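PDB 4YXT: polyketide biosynthesis 3-hydroxy-3-methylglutaryl-ACP synthase PksG from Bacillus subtilis, which catalyses the aldol condensation of acetyl-ACP with a beta-ketothioester polyketide intermediate on PksL, a step in biosynthesis of the antibiotic bacillaene. Local coordinates for residues F54-A59 with T93-Y98; C223-F228 with M265-K270; A238-T243 with L247-P252. The protein carries 1 engineered substitution. All coordinates share one frame; numbering follows the deposited sequence.

Interaction 1 comes first along the chain and joins helices 51-64 and 91-99, which rest on strand 137-145; interactions 2 and 3 follow on the opposite side of the molecule's centre. Interaction 1 lies about 38 Å from interaction 2 and about 31 Å from interaction 3, centre to centre, and touches neither. Interactions 2 and 3, about 9 Å apart between centres, are nested: the pair 238-243 with 247-252 sits inside the loop closed by 223-228 with 265-270. Y240 of interaction 3 packs on F228 and M265 of interaction 2. Strand 246-249 is an outermost strand, within this chain, of the same mixed sheet as strand 137-145, and leads on to H250, by similarity an active-site residue.

Interaction 1. Residues F54-A59 with T93-Y98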
ATOM      1  N   PHE A  54       6.919 -13.440  10.431  1.00 21.52           N
ATOM      2  CA  PHE A  54       7.313 -12.374  11.353  1.00 22.82           C
ATOM      3  C   PHE A  54       6.076 -11.621  11.773  1.00 21.80           C
ATOM      4  O   PHE A  54       5.957 -11.349  12.950  1.00 21.28           O
ATOM      5  CB  PHE A  54       8.331 -11.389  10.753  1.00 24.09           C
ATOM      6  CG  PHE A  54       9.748 -11.673  11.119  1.00 26.98           C
ATOM      7  CD1 PHE A  54      10.389 -12.768  10.619  1.00 28.69           C
ATOM      8  CD2 PHE A  54      10.445 -10.818  11.973  1.00 31.78           C
ATOM      9  CE1 PHE A  54      11.719 -13.041  10.966  1.00 34.22           C
ATOM     10  CE2 PHE A  54      11.765 -11.065  12.331  1.00 31.67           C
ATOM     11  CZ  PHE A  54      12.405 -12.186  11.829  1.00 35.31           C
ATOM     12  N   GLY A  55       5.162 -11.329  10.821  1.00 19.28           N
ATOM     13  CA  GLY A  55       3.905 -10.621  11.124  1.00 17.65           C
ATOM     14  C   GLY A  55       2.904 -11.429  11.982  1.00 18.16           C
ATOM     15  O   GLY A  55       2.277 -10.888  12.916  1.00 19.32           O
ATOM     16  N   VAL A  56       2.718 -12.698  11.647  1.00 17.33           N
ATOM     17  CA  VAL A  56       1.820 -13.602  12.428  1.00 18.65           C
ATOM     18  C   VAL A  56       2.315 -13.737  13.820  1.00 18.62           C
ATOM     19  O   VAL A  56       1.570 -13.499  14.775  1.00 16.93           O
ATOM     20  CB  VAL A  56       1.656 -14.944  11.749  1.00 16.84           C
ATOM     21  CG1 VAL A  56       0.957 -16.002  12.618  1.00 17.40           C
ATOM     22  CG2 VAL A  56       0.868 -14.724  10.451  1.00 17.14           C
ATOM     23  N   ASN A  57       3.605 -13.957  13.952  1.00 19.91           N
ATOM     24  CA  ASN A  57       4.195 -14.043  15.310  1.00 20.74           C
ATOM     25  C   ASN A  57       4.061 -12.763  16.121  1.00 21.12           C
ATOM     26  O   ASN A  57       3.858 -12.838  17.317  1.00 21.64           O
ATOM     27  CB  ASN A  57       5.629 -14.521  15.228  1.00 20.56           C
ATOM     28  CG  ASN A  57       5.715 -15.891  14.624  1.00 19.76           C
ATOM     29  OD1 ASN A  57       4.822 -16.696  14.805  1.00 21.80           O
ATOM     30  ND2 ASN A  57       6.755 -16.159  13.897  1.00 21.83           N
ATOM     31  N   ALA A  58       4.124 -11.590  15.495  1.00 20.78           N
ATOM     32  CA  ALA A  58       3.842 -10.373  16.255  1.00 21.70           C
ATOM     33  C   ALA A  58       2.377 -10.253  16.636  1.00 20.63           C
ATOM     34  O   ALA A  58       2.066  -9.802  17.727  1.00 24.29           O
ATOM     35  CB  ALA A  58       4.332  -9.120  15.512  1.00 22.13           C
ATOM     36  N   ALA A  59       1.448 -10.620  15.761  1.00 20.77           N
ATOM     37  CA  ALA A  59       0.025 -10.318  16.034  1.00 19.75           C
ATOM     38  C   ALA A  59      -0.685 -11.374  16.870  1.00 20.41           C
ATOM     39  O   ALA A  59      -1.689 -11.108  17.581  1.00 17.47           O
ATOM     40  CB  ALA A  59      -0.717 -10.136  14.732  1.00 19.36           C
ATOM     41  N   THR A  93      -2.891 -11.410   2.765  1.00 23.67           N
ATOM     42  CA  THR A  93      -3.661 -12.600   2.445  1.00 22.90           C
ATOM     43  C   THR A  93      -3.270 -13.817   3.349  1.00 25.49           C
ATOM     44  O   THR A  93      -4.124 -14.451   4.002  1.00 27.77           O
ATOM     45  CB  THR A  93      -3.535 -12.938   0.954  1.00 24.15           C
ATOM     46  OG1 THR A  93      -2.177 -13.285   0.630  1.00 22.74           O
ATOM     47  CG2 THR A  93      -4.012 -11.755   0.031  1.00 23.78           C
ATOM     48  N   TYR A  94      -1.974 -14.115   3.406  1.00 25.02           N
ATOM     49  CA  TYR A  94      -1.429 -15.153   4.289  1.00 24.16           C
ATOM     50  C   TYR A  94      -1.602 -14.831   5.772  1.00 26.48           C
ATOM     51  O   TYR A  94      -1.981 -15.703   6.546  1.00 26.44           O
ATOM     52  CB  TYR A  94       0.064 -15.326   4.009  1.00 25.59           C
ATOM     53  CG  TYR A  94       0.371 -16.003   2.686  1.00 26.11           C
ATOM     54  CD1 TYR A  94      -0.085 -17.292   2.447  1.00 27.82           C
ATOM     55  CD2 TYR A  94       1.073 -15.362   1.686  1.00 27.01           C
ATOM     56  CE1 TYR A  94       0.179 -17.932   1.281  1.00 28.47           C
ATOM     57  CE2 TYR A  94       1.357 -16.000   0.498  1.00 29.50           C
ATOM     58  CZ  TYR A  94       0.913 -17.299   0.307  1.00 30.06           C
ATOM     59  OH  TYR A  94       1.173 -18.014  -0.858  1.00 30.02           O
ATOM     60  N   ILE A  95      -1.324 -13.581   6.181  1.00 24.43           N
ATOM     61  CA  ILE A  95      -1.486 -13.207   7.578  1.00 24.55           C
ATOM     62  C   ILE A  95      -2.927 -13.435   8.022  1.00 22.99           C
ATOM     63  O   ILE A  95      -3.177 -13.977   9.065  1.00 22.55           O
ATOM     64  CB  ILE A  95      -1.179 -11.737   7.875  1.00 23.49           C
ATOM     65  CG1 ILE A  95       0.228 -11.327   7.471  1.00 24.97           C
ATOM     66  CG2 ILE A  95      -1.379 -11.438   9.327  1.00 23.50           C
ATOM     67  CD1 ILE A  95       1.224 -12.352   7.784  1.00 28.73           C
ATOM     68  N   HIS A  96      -3.868 -13.002   7.207  1.00 24.38           N
ATOM     69  CA  HIS A  96      -5.278 -13.195   7.486  1.00 24.93           C
ATOM     70  C   HIS A  96      -5.679 -14.684   7.697  1.00 24.87           C
ATOM     71  O   HIS A  96      -6.395 -15.027   8.637  1.00 23.91           O
ATOM     72  CB  HIS A  96      -6.064 -12.585   6.327  1.00 24.44           C
ATOM     73  CG  HIS A  96      -7.518 -12.834   6.387  1.00 21.75           C
ATOM     74  ND1 HIS A  96      -8.398 -11.942   6.961  1.00 22.90           N
ATOM     75  CD2 HIS A  96      -8.264 -13.864   5.937  1.00 21.12           C
ATOM     76  CE1 HIS A  96      -9.624 -12.413   6.871  1.00 19.42           C
ATOM     77  NE2 HIS A  96      -9.572 -13.565   6.235  1.00 21.47           N
ATOM     78  N   GLU A  97      -5.217 -15.550   6.813  1.00 27.20           N
ATOM     79  CA  GLU A  97      -5.515 -16.976   6.891  1.00 29.76           C
ATOM     80  C   GLU A  97      -4.996 -17.585   8.198  1.00 29.83           C
ATOM     81  O   GLU A  97      -5.702 -18.279   8.913  1.00 33.99           O
ATOM     82  CB  GLU A  97      -4.873 -17.679   5.665  1.00 33.67           C
ATOM     83  CG  GLU A  97      -4.949 -19.213   5.630  1.00 38.40           C
ATOM     84  CD  GLU A  97      -6.354 -19.759   5.362  1.00 42.82           C
ATOM     85  OE1 GLU A  97      -7.333 -18.997   5.487  1.00 47.40           O
ATOM     86  OE2 GLU A  97      -6.487 -20.961   5.024  1.00 50.49           O
ATOM     87  N   TYR A  98      -3.737 -17.368   8.517  1.00 31.41           N
ATOM     88  CA  TYR A  98      -3.160 -18.067   9.663  1.00 29.71           C
ATOM     89  C   TYR A  98      -3.513 -17.407  10.990  1.00 27.61           C
ATOM     90  O   TYR A  98      -3.308 -18.002  12.048  1.00 32.16           O
ATOM     91  CB  TYR A  98      -1.651 -18.208   9.487  1.00 29.85           C
ATOM     92  CG  TYR A  98      -1.271 -19.225   8.446  1.00 29.53           C
ATOM     93  CD1 TYR A  98      -1.171 -18.869   7.116  1.00 29.13           C
ATOM     94  CD2 TYR A  98      -1.012 -20.551   8.801  1.00 29.86           C
ATOM     95  CE1 TYR A  98      -0.853 -19.799   6.135  1.00 29.49           C
ATOM     96  CE2 TYR A  98      -0.675 -21.496   7.832  1.00 32.18           C
ATOM     97  CZ  TYR A  98      -0.601 -21.108   6.501  1.00 33.28           C
ATOM     98  OH  TYR A  98      -0.259 -22.010   5.547  1.00 30.22           O
TER
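Y98 meets V56 through its CB, not its ring: V56 CG2 lies 4.4 Å from Y98 CB, and the ring leads on away from helix 51-64. At the edge of that ring, in its plane, lies the backbone O of Y94, one turn earlier in the same helix. The ring also makes an edge-to-face contact with Y416, whose backbone N is hydrogen-bonded to the Y98 hydroxyl. In this thiolase fold, helices 51-64 and 91-99 pack side by side on the central sheet, A59 and I95 both touching I141 of strand 137-145. The helices come close, with the CA atoms of V56 and I95 5.9 Å apart, which small and branched apolar residues make possible. G55 lies beside I95, and its bare backbone adds no bulk between the helices. V56 is compact and stiff; with its CG1 anti to the backbone N (chi1 169°), CG2 is the branch that reaches I95. I95 is longer: its CG1 stands anti to the carbonyl carbon, and from there CD1 extends to the partner helix. The two side chains run alongside each other, pointing opposite ways. L404 of strand 403-410 touches both V56 and Y98, while Y94 and E97 pack on E197 of the second subunit. The closest approach across the pair is V56 CG2 to I95 CD1, 3.6 Å, with I95 CG2 4.1 Å from the same V56 CG2.

Interaction 2. Residues C223-F228 with M265-K270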
ATOM      1  N   CYS A 223      13.331  16.581   7.282  1.00 22.87           N
ATOM      2  CA  CYS A 223      11.954  16.201   7.533  1.00 24.87           C
ATOM      3  C   CYS A 223      11.606  16.266   9.017  1.00 26.29           C
ATOM      4  O   CYS A 223      10.487  16.643   9.369  1.00 21.93           O
ATOM      5  CB  CYS A 223      11.570  14.833   6.988  1.00 25.07           C
ATOM      6  SG  CYS A 223      11.653  14.527   5.177  1.00 25.97           S
ATOM      7  N   CYS A 224      12.544  15.884   9.885  1.00 27.52           N
ATOM      8  CA  CYS A 224      12.314  16.043  11.315  1.00 27.94           C
ATOM      9  C   CYS A 224      11.904  17.496  11.690  1.00 28.08           C
ATOM     10  O   CYS A 224      10.917  17.726  12.417  1.00 27.67           O
ATOM     11  CB  CYS A 224      13.537  15.580  12.089  1.00 29.32           C
ATOM     12  SG  CYS A 224      13.131  15.368  13.795  1.00 29.50           S
ATOM     13  N   GLU A 225      12.578  18.487  11.124  1.00 26.31           N
ATOM     14  CA  GLU A 225      12.196  19.885  11.387  1.00 26.04           C
ATOM     15  C   GLU A 225      10.908  20.310  10.663  1.00 26.74           C
ATOM     16  O   GLU A 225      10.065  21.011  11.239  1.00 22.22           O
ATOM     17  CB  GLU A 225      13.347  20.816  11.001  1.00 29.85           C
ATOM     18  CG  GLU A 225      12.960  22.270  10.749  1.00 34.68           C
ATOM     19  CD  GLU A 225      14.148  23.113  10.278  1.00 42.99           C
ATOM     20  OE1 GLU A 225      15.317  22.674  10.458  1.00 40.95           O
ATOM     21  OE2 GLU A 225      13.912  24.213   9.709  1.00 50.48           O
ATOM     22  N   GLN A 226      10.734  19.934   9.393  1.00 27.70           N
ATOM     23  CA  GLN A 226       9.535  20.397   8.677  1.00 27.88           C
ATOM     24  C   GLN A 226       8.287  19.767   9.216  1.00 24.65           C
ATOM     25  O   GLN A 226       7.253  20.424   9.351  1.00 22.65           O
ATOM     26  CB  GLN A 226       9.630  20.153   7.176  1.00 28.56           C
ATOM     27  CG  GLN A 226      10.704  21.006   6.520  1.00 32.46           C
ATOM     28  CD  GLN A 226      10.430  22.504   6.601  1.00 31.56           C
ATOM     29  OE1 GLN A 226      11.355  23.317   6.679  1.00 38.28           O
ATOM     30  NE2 GLN A 226       9.160  22.869   6.580  1.00 31.27           N
ATOM     31  N   THR A 227       8.365  18.499   9.563  1.00 22.64           N
ATOM     32  CA  THR A 227       7.161  17.848  10.092  1.00 22.00           C
ATOM     33  C   THR A 227       6.671  18.557  11.346  1.00 21.43           C
ATOM     34  O   THR A 227       5.465  18.786  11.539  1.00 21.53           O
ATOM     35  CB  THR A 227       7.375  16.326  10.332  1.00 21.97           C
ATOM     36  OG1 THR A 227       8.505  16.092  11.168  1.00 20.27           O
ATOM     37  CG2 THR A 227       7.545  15.594   9.036  1.00 20.88           C
ATOM     38  N   PHE A 228       7.599  18.952  12.214  1.00 22.38           N
ATOM     39  CA  PHE A 228       7.190  19.631  13.445  1.00 21.41           C
ATOM     40  C   PHE A 228       6.607  21.004  13.173  1.00 21.81           C
ATOM     41  O   PHE A 228       5.631  21.404  13.795  1.00 21.27           O
ATOM     42  CB  PHE A 228       8.312  19.731  14.509  1.00 22.31           C
ATOM     43  CG  PHE A 228       7.802  20.264  15.825  1.00 23.39           C
ATOM     44  CD1 PHE A 228       6.934  19.518  16.571  1.00 23.79           C
ATOM     45  CD2 PHE A 228       8.091  21.564  16.243  1.00 24.37           C
ATOM     46  CE1 PHE A 228       6.365  20.021  17.741  1.00 25.50           C
ATOM     47  CE2 PHE A 228       7.540  22.060  17.430  1.00 27.19           C
ATOM     48  CZ  PHE A 228       6.694  21.274  18.183  1.00 26.10           C
ATOM     49  N   MET A 265      16.482  20.150  19.379  1.00 33.49           N
ATOM     50  CA  MET A 265      16.492  20.920  20.638  1.00 33.66           C
ATOM     51  C   MET A 265      17.223  22.256  20.485  1.00 33.04           C
ATOM     52  O   MET A 265      16.798  23.237  21.066  1.00 27.87           O
ATOM     53  CB  MET A 265      17.165  20.135  21.778  1.00 35.58           C
ATOM     54  CG  MET A 265      16.340  19.000  22.314  1.00 35.66           C
ATOM     55  SD  MET A 265      14.735  19.502  22.999  1.00 39.62           S
ATOM     56  CE  MET A 265      13.900  18.109  22.271  1.00 47.53           C
ATOM     57  N   ARG A 266      18.312  22.283  19.714  1.00 34.81           N
ATOM     58  CA  ARG A 266      19.021  23.548  19.426  1.00 39.08           C
ATOM     59  C   ARG A 266      18.198  24.510  18.510  1.00 43.48           C
ATOM     60  O   ARG A 266      18.306  25.734  18.651  1.00 39.73           O
ATOM     61  CB  ARG A 266      20.419  23.256  18.847  1.00 43.21           C
ATOM     62  CG  ARG A 266      21.415  22.721  19.884  1.00 46.75           C
ATOM     63  CD  ARG A 266      22.516  21.828  19.262  1.00 55.35           C
ATOM     64  NE  ARG A 266      23.687  22.581  18.787  1.00 58.17           N
ATOM     65  CZ  ARG A 266      23.888  23.008  17.534  1.00 56.36           C
ATOM     66  NH1 ARG A 266      23.013  22.746  16.559  1.00 52.54           N
ATOM     67  NH2 ARG A 266      24.983  23.709  17.257  1.00 54.35           N
ATOM     68  N   LYS A 267      17.396  23.939  17.593  1.00 44.06           N
ATOM     69  CA  LYS A 267      16.451  24.671  16.707  1.00 46.99           C
ATOM     70  C   LYS A 267      15.226  25.191  17.417  1.00 49.66           C
ATOM     71  O   LYS A 267      14.725  26.233  17.079  1.00 51.62           O
ATOM     72  CB  LYS A 267      15.989  23.789  15.543  1.00 49.20           C
ATOM     73  CG  LYS A 267      17.116  23.489  14.576  1.00 54.87           C
ATOM     74  CD  LYS A 267      16.692  22.673  13.361  1.00 58.13           C
ATOM     75  CE  LYS A 267      17.618  22.975  12.189  1.00 62.28           C
ATOM     76  NZ  LYS A 267      17.271  24.303  11.576  1.00 62.92           N
ATOM     77  N   VAL A 268      14.723  24.469  18.396  1.00 55.14           N
ATOM     78  CA  VAL A 268      13.724  25.038  19.280  1.00 56.70           C
ATOM     79  C   VAL A 268      14.360  25.067  20.663  1.00 55.98           C
ATOM     80  O   VAL A 268      14.194  24.142  21.428  1.00 61.31           O
ATOM     81  CB  VAL A 268      12.445  24.192  19.266  1.00 57.91           C
ATOM     82  CG1 VAL A 268      11.348  24.901  20.029  1.00 61.26           C
ATOM     83  CG2 VAL A 268      12.026  23.890  17.828  1.00 56.19           C
ATOM     84  N   ALA A 269      15.092  26.138  20.979  1.00 58.56           N
ATOM     85  CA  ALA A 269      16.119  26.067  22.015  1.00 54.47           C
ATOM     86  C   ALA A 269      16.044  27.008  23.195  1.00 57.94           C
ATOM     87  O   ALA A 269      15.198  26.857  24.049  1.00 66.91           O
ATOM     88  CB  ALA A 269      17.476  26.191  21.364  1.00 56.04           C
ATOM     89  N   LYS A 270      16.952  27.972  23.236  1.00 60.18           N
ATOM     90  CA  LYS A 270      17.473  28.496  24.483  1.00 60.52           C
ATOM     91  C   LYS A 270      17.541  27.375  25.547  1.00 51.38           C
ATOM     92  O   LYS A 270      16.795  27.373  26.532  1.00 43.75           O
ATOM     93  CB  LYS A 270      16.670  29.714  24.941  1.00 68.85           C
ATOM     94  CG  LYS A 270      16.979  30.985  24.158  1.00 69.04           C
ATOM     95  CD  LYS A 270      15.831  31.976  24.275  1.00 71.96           C
ATOM     96  CE  LYS A 270      14.665  31.580  23.367  1.00 73.81           C
ATOM     97  NZ  LYS A 270      13.422  32.383  23.574  1.00 73.72           N
TER
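K267 and E225 carry this contact, joining the last turn of helix 254-267 to helix 213-234. M265, two residues before K267, is buried, and its long, flexible side chain packs on I276, D279 and R283 of helix 273-283. R266, next along, is a polar residue suited to the outer surface of the helix, though it also touches I276. K267 then faces helix 213-234. Its CG is anti to the carbonyl carbon, and the chain runs extended until it bends at chi4 (-77°), bringing NZ round to the carboxylate of E225. The glutamate comes from across, its own extended chain meeting the lysine at about a right angle. E225 OE1 and K267 NZ are 2.8 Å apart, a salt bridge whose hydrogen bond is weak; the exact place of OE1 is doubtful, because it crowds the lysine in the model. V268 is the first residue to leave helical geometry, and its side chain sets out toward helix 213-234. There F228 is buried, its ring edge-to-face with F334. One turn apart within helix 213-234, T227 OG1 donates to C223 O over 2.7 Å, the usual way a buried helical threonine satisfies its hydroxyl. The whole is a surface salt bridge between two helices of a thiolase-fold protein, the first of which, 213-234, lies on strands 319-327 and 331-339.

Interaction 3. Residues A238-T243 with L247-P252; sequences ANYQDT and LAYHTP
Y240 and Y249 meet hydroxyl to hydroxyl, each side chain reaching toward the other from its own segment. They link the loop after helix 213-234 to strand 246-249, the edge strand, within this chain, of the thiolase-fold sheet. Among polar contacts, the bond between Y240 OH and Y249 OH, 2.9 Å long, is the one across the two segments, and either hydroxyl could be the donor. Tyrosine suits both places: each ring fills a buried site, while its one polar atom finds a partner in the other. Y240 stretches across because its CG is anti to the backbone N (chi1 -162°). R283 helps to tie the same parts together, its side chain bonding Y240 O and its backbone pairing with L247. The apolar part rests on L247. L247 CD1 lies 4.0 Å from Y240 CE2 and comes to the ring obliquely; a branched leucine of the buried strand gives the phenol an apolar flank. Y240 also makes an edge-to-face contact with F228, and Y249 packs on V257 and H261 of helix 254-267. Bonds within the segments give the loop its shape. N239 OD1 accepts from D242 N at 3.0 Å, an Asx motif, and weakly from Q241 N; N239 N in turn donates to T243 OG1 along a nearly straight line (164°). Beyond Y249 the strand gives way to H250, by similarity a proton donor or acceptor of the active site, which touches C114, by similarity the residue that carries the acyl group. The H250 backbone is bonded to F324 of the neighbouring strand and, through its O, to Y220 OH. Just after it, T251 OG1 donates to Y249 O at 2.7 Å, from above the carbonyl plane, 43° out of it.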
ATOM      1  N   ALA A 238       1.962  24.525  20.155  1.00 35.60           N
ATOM      2  CA  ALA A 238       2.740  23.287  20.253  1.00 35.08           C
ATOM      3  C   ALA A 238       4.176  23.621  20.569  1.00 32.15           C
ATOM      4  O   ALA A 238       4.797  24.413  19.871  1.00 36.60           O
ATOM      5  CB  ALA A 238       2.626  22.469  18.981  1.00 38.75           C
ATOM      6  N   ASN A 239       4.701  23.022  21.636  1.00 31.08           N
ATOM      7  CA  ASN A 239       6.034  23.327  22.122  1.00 30.77           C
ATOM      8  C   ASN A 239       6.828  22.034  22.231  1.00 28.28           C
ATOM      9  O   ASN A 239       6.416  21.092  22.909  1.00 27.44           O
ATOM     10  CB  ASN A 239       5.959  24.042  23.500  1.00 32.95           C
ATOM     11  CG  ASN A 239       7.296  24.554  23.959  1.00 32.90           C
ATOM     12  OD1 ASN A 239       8.133  23.805  24.452  1.00 33.68           O
ATOM     13  ND2 ASN A 239       7.526  25.827  23.755  1.00 37.12           N
ATOM     14  N   TYR A 240       7.934  21.971  21.504  1.00 26.50           N
ATOM     15  CA  TYR A 240       8.672  20.737  21.376  1.00 27.39           C
ATOM     16  C   TYR A 240       9.187  20.209  22.748  1.00 29.86           C
ATOM     17  O   TYR A 240       9.358  19.015  22.929  1.00 25.45           O
ATOM     18  CB  TYR A 240       9.838  20.960  20.446  1.00 27.49           C
ATOM     19  CG  TYR A 240      10.439  19.715  19.873  1.00 29.13           C
ATOM     20  CD1 TYR A 240       9.789  18.995  18.864  1.00 32.46           C
ATOM     21  CD2 TYR A 240      11.656  19.258  20.291  1.00 30.54           C
ATOM     22  CE1 TYR A 240      10.365  17.850  18.290  1.00 29.30           C
ATOM     23  CE2 TYR A 240      12.229  18.111  19.731  1.00 30.84           C
ATOM     24  CZ  TYR A 240      11.583  17.405  18.747  1.00 29.41           C
ATOM     25  OH  TYR A 240      12.211  16.256  18.223  1.00 30.40           O
ATOM     26  N   GLN A 241       9.426  21.109  23.697  1.00 30.91           N
ATOM     27  CA  GLN A 241       9.795  20.701  25.055  1.00 34.16           C
ATOM     28  C   GLN A 241       8.600  20.397  25.923  1.00 30.43           C
ATOM     29  O   GLN A 241       8.571  19.359  26.560  1.00 32.81           O
ATOM     30  CB  GLN A 241      10.634  21.770  25.773  1.00 40.13           C
ATOM     31  CG  GLN A 241      12.078  21.921  25.312  1.00 41.29           C
ATOM     32  CD  GLN A 241      12.892  22.730  26.310  1.00 47.76           C
ATOM     33  OE1 GLN A 241      13.187  23.918  26.096  1.00 46.79           O
ATOM     34  NE2 GLN A 241      13.219  22.100  27.436  1.00 50.73           N
ATOM     35  N   ASP A 242       7.631  21.294  25.964  1.00 30.30           N
ATOM     36  CA  ASP A 242       6.568  21.258  26.985  1.00 31.73           C
ATOM     37  C   ASP A 242       5.451  20.259  26.713  1.00 30.50           C
ATOM     38  O   ASP A 242       4.988  19.597  27.639  1.00 30.96           O
ATOM     39  CB  ASP A 242       5.928  22.647  27.180  1.00 32.89           C
ATOM     40  CG  ASP A 242       6.922  23.730  27.593  1.00 38.74           C
ATOM     41  OD1 ASP A 242       8.017  23.421  28.145  1.00 45.34           O
ATOM     42  OD2 ASP A 242       6.595  24.924  27.362  1.00 40.62           O
ATOM     43  N   THR A 243       5.046  20.132  25.444  1.00 30.45           N
ATOM     44  CA  THR A 243       3.851  19.362  25.043  1.00 27.88           C
ATOM     45  C   THR A 243       3.975  17.850  25.182  1.00 27.22           C
ATOM     46  O   THR A 243       2.971  17.129  25.403  1.00 26.54           O
ATOM     47  CB  THR A 243       3.509  19.685  23.566  1.00 27.67           C
ATOM     48  OG1 THR A 243       3.518  21.105  23.398  1.00 29.74           O
ATOM     49  CG2 THR A 243       2.162  19.144  23.149  1.00 26.52           C
ATOM     50  N   LEU A 247       9.469  11.180  23.387  1.00 20.57           N
ATOM     51  CA  LEU A 247       9.556  11.368  21.978  1.00 21.79           C
ATOM     52  C   LEU A 247       9.976  10.060  21.435  1.00 22.28           C
ATOM     53  O   LEU A 247      10.837   9.369  22.012  1.00 22.29           O
ATOM     54  CB  LEU A 247      10.571  12.484  21.600  1.00 23.19           C
ATOM     55  CG  LEU A 247      10.115  13.922  21.884  1.00 23.45           C
ATOM     56  CD1 LEU A 247      11.307  14.881  21.817  1.00 25.55           C
ATOM     57  CD2 LEU A 247       9.104  14.366  20.844  1.00 24.44           C
ATOM     58  N   ALA A 248       9.362   9.681  20.318  1.00 20.05           N
ATOM     59  CA  ALA A 248       9.772   8.458  19.691  1.00 20.26           C
ATOM     60  C   ALA A 248      10.107   8.788  18.300  1.00 20.89           C
ATOM     61  O   ALA A 248       9.434   9.604  17.669  1.00 20.97           O
ATOM     62  CB  ALA A 248       8.647   7.431  19.742  1.00 21.03           C
ATOM     63  N   TYR A 249      11.146   8.169  17.768  1.00 21.68           N
ATOM     64  CA  TYR A 249      11.515   8.503  16.420  1.00 22.07           C
ATOM     65  C   TYR A 249      11.739   7.204  15.612  1.00 24.08           C
ATOM     66  O   TYR A 249      12.038   6.134  16.201  1.00 21.19           O
ATOM     67  CB  TYR A 249      12.835   9.243  16.372  1.00 22.47           C
ATOM     68  CG  TYR A 249      12.970  10.482  17.124  1.00 24.72           C
ATOM     69  CD1 TYR A 249      13.001  11.731  16.463  1.00 25.70           C
ATOM     70  CD2 TYR A 249      13.131  10.453  18.494  1.00 26.43           C
ATOM     71  CE1 TYR A 249      13.200  12.903  17.157  1.00 26.50           C
ATOM     72  CE2 TYR A 249      13.310  11.628  19.221  1.00 29.07           C
ATOM     73  CZ  TYR A 249      13.360  12.849  18.551  1.00 28.51           C
ATOM     74  OH  TYR A 249      13.562  13.985  19.299  1.00 30.03           O
ATOM     75  N   HIS A 250      11.668   7.344  14.279  1.00 20.82           N
ATOM     76  CA  HIS A 250      12.159   6.313  13.401  1.00 23.18           C
ATOM     77  C   HIS A 250      13.638   6.107  13.726  1.00 25.67           C
ATOM     78  O   HIS A 250      14.435   7.065  13.630  1.00 22.56           O
ATOM     79  CB  HIS A 250      12.059   6.697  11.946  1.00 22.00           C
ATOM     80  CG  HIS A 250      12.707   5.693  11.061  1.00 20.67           C
ATOM     81  ND1 HIS A 250      12.311   4.390  11.050  1.00 21.85           N
ATOM     82  CD2 HIS A 250      13.720   5.790  10.168  1.00 22.75           C
ATOM     83  CE1 HIS A 250      13.092   3.699  10.240  1.00 21.98           C
ATOM     84  NE2 HIS A 250      13.947   4.531   9.679  1.00 22.58           N
ATOM     85  N   THR A 251      13.971   4.875  14.122  1.00 25.63           N
ATOM     86  CA  THR A 251      15.279   4.530  14.684  1.00 26.56           C
ATOM     87  C   THR A 251      16.022   3.527  13.771  1.00 26.83           C
ATOM     88  O   THR A 251      15.902   2.302  13.938  1.00 29.91           O
ATOM     89  CB  THR A 251      15.121   3.953  16.111  1.00 27.67           C
ATOM     90  OG1 THR A 251      14.277   4.812  16.892  1.00 27.74           O
ATOM     91  CG2 THR A 251      16.455   3.838  16.820  1.00 29.42           C
ATOM     92  N   PRO A 252      16.793   4.036  12.798  1.00 27.68           N
ATOM     93  CA  PRO A 252      17.616   3.118  12.019  1.00 29.92           C
ATOM     94  C   PRO A 252      18.860   2.695  12.794  1.00 33.35           C
ATOM     95  O   PRO A 252      19.375   1.597  12.588  1.00 38.42           O
ATOM     96  CB  PRO A 252      17.984   3.921  10.779  1.00 30.71           C
ATOM     97  CG  PRO A 252      17.871   5.350  11.162  1.00 29.40           C
ATOM     98  CD  PRO A 252      16.905   5.426  12.321  1.00 27.60           C
TER